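Local structure of structural protein (6WQ0) at a contact of chain A with DNA. The protein self-assembles into the helical nucleocapsid of a rod-shaped archaeal virus, wrapping the viral DNA and holding it in A-form. Coordinates in Å, arbitrary orientation; residue numbers count along the deposited sequence, not the author numbering.

A contact of chain A with DNA. Residues 44, 48-49, 52. With nucleotides of chain B.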
# COMPACT_ATOMS: atom_id res chain seq x y z
N ASN A 44 -26.36 -54.79 11.46
CA ASN A 44 -27.59 -55.03 12.22
C ASN A 44 -28.83 -54.77 11.37
O ASN A 44 -29.80 -55.54 11.43
CB ASN A 44 -27.60 -54.15 13.47
CG ASN A 44 -26.63 -54.64 14.54
OD1 ASN A 44 -26.47 -55.84 14.74
ND2 ASN A 44 -25.98 -53.72 15.22
N ASN A 48 -31.63 -57.70 10.46
CA ASN A 48 -32.96 -57.67 11.06
C ASN A 48 -34.09 -57.24 10.15
O ASN A 48 -35.19 -57.77 10.27
CB ASN A 48 -32.95 -56.75 12.29
CG ASN A 48 -32.36 -57.43 13.49
OD1 ASN A 48 -32.82 -58.48 13.92
ND2 ASN A 48 -31.31 -56.83 14.04
N VAL A 49 -33.88 -56.29 9.24
CA VAL A 49 -35.01 -55.66 8.55
C VAL A 49 -35.72 -56.56 7.53
O VAL A 49 -36.95 -56.42 7.37
CB VAL A 49 -34.55 -54.34 7.91
CG1 VAL A 49 -35.65 -53.71 7.10
CG2 VAL A 49 -34.13 -53.39 9.00
N PHE A 52 -38.99 -58.05 8.61
CA PHE A 52 -40.10 -57.13 8.79
C PHE A 52 -40.64 -56.60 7.47
O PHE A 52 -41.85 -56.37 7.36
CB PHE A 52 -39.68 -55.98 9.70
CG PHE A 52 -39.37 -56.42 11.11
CD1 PHE A 52 -38.10 -56.81 11.46
CD2 PHE A 52 -40.37 -56.48 12.06
CE1 PHE A 52 -37.82 -57.23 12.74
CE2 PHE A 52 -40.09 -56.89 13.34
CZ PHE A 52 -38.82 -57.27 13.68
P DT B 98 -38.17 -53.80 16.31
OP1 DT B 98 -37.71 -55.08 16.87
OP2 DT B 98 -38.43 -52.65 17.18
O5' DT B 98 -37.13 -53.30 15.20
C5' DT B 98 -36.78 -54.14 14.11
C4' DT B 98 -35.92 -53.40 13.10
O4' DT B 98 -36.71 -52.38 12.44
C3' DT B 98 -34.78 -52.61 13.68
O3' DT B 98 -33.68 -53.45 13.98
C2' DT B 98 -34.46 -51.67 12.53
C1' DT B 98 -35.87 -51.31 12.05
N1 DT B 98 -36.37 -50.04 12.64
C2 DT B 98 -35.97 -48.84 12.11
O2 DT B 98 -35.23 -48.74 11.16
N3 DT B 98 -36.49 -47.74 12.73
C4 DT B 98 -37.33 -47.73 13.82
O4 DT B 98 -37.74 -46.69 14.31
C5 DT B 98 -37.71 -49.02 14.33
C7 DT B 98 -38.62 -49.13 15.51
C6 DT B 98 -37.22 -50.10 13.72
P DA B 99 -32.70 -53.07 15.19
OP1 DA B 99 -31.84 -54.22 15.47
OP2 DA B 99 -33.52 -52.50 16.27
O5' DA B 99 -31.79 -51.91 14.61
C5' DA B 99 -30.80 -52.21 13.65
C4' DA B 99 -30.21 -50.95 13.05
O4' DA B 99 -31.24 -50.17 12.42
C3' DA B 99 -29.60 -49.98 14.03
O3' DA B 99 -28.34 -50.42 14.47
C2' DA B 99 -29.50 -48.75 13.15
C1' DA B 99 -30.85 -48.80 12.44
N9 DA B 99 -31.87 -48.01 13.12
C8 DA B 99 -32.93 -48.47 13.84
N7 DA B 99 -33.67 -47.52 14.35
C5 DA B 99 -33.06 -46.36 13.94
C6 DA B 99 -33.35 -45.00 14.15
N6 DA B 99 -34.40 -44.58 14.85
N1 DA B 99 -32.53 -44.09 13.59
C2 DA B 99 -31.49 -44.51 12.88
N3 DA B 99 -31.11 -45.76 12.62
C4 DA B 99 -31.94 -46.64 13.18
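The C-terminal end of helix 27-48 and the start of helix 50-64 meet the sugar-phosphate backbone of DT98 and DA99, with Val49 at the turn between them. The protein belongs to the Sulfolobus virus coat protein family, whose subunits wrap the viral DNA. Both nucleotides are base-paired, and the four residues touch sugars and phosphate rather than base edges. This fits binding without regard to sequence.

Phe52 lays the face of its ring against the 5' side of DT98. The C5' methylene of DT98 sits over that face, 4.0 Å from the centroid of the Phe52 ring, as a CH-pi contact. CE1 of Phe52 is the ring atom nearest to C5' of DT98, at 3.5 Å. With chi2 at 90° the ring plane stands perpendicular to the plane of CA, CB and CG, turning one face to the methylene. The backbone O of Asn48 lies in the ring plane, at its edge. Val49 meets the same sugar through one methyl branch. CG2 of Val49 packs against C2' of DT98 at 3.9 Å, with C1' slightly farther. With CG1 anti to the backbone N (chi1 176°), CG2 falls beside that N and anti to the carbonyl carbon, which turns it to the deoxyribose.

Asn48 lies beside the phosphate that joins the two nucleotides. ND2 of Asn48 is 3.0 Å from OP1 of DA99, which sits over the face of the amide. The N-H directions expected from the amide plane do not lead there, so this is no hydrogen bond. The same ND2 makes a weak hydrogen bond to the carbonyl O of Asn44, one turn earlier. Asn44 adds a peripheral contact: its CB lies 3.8 Å from C5' of DA99.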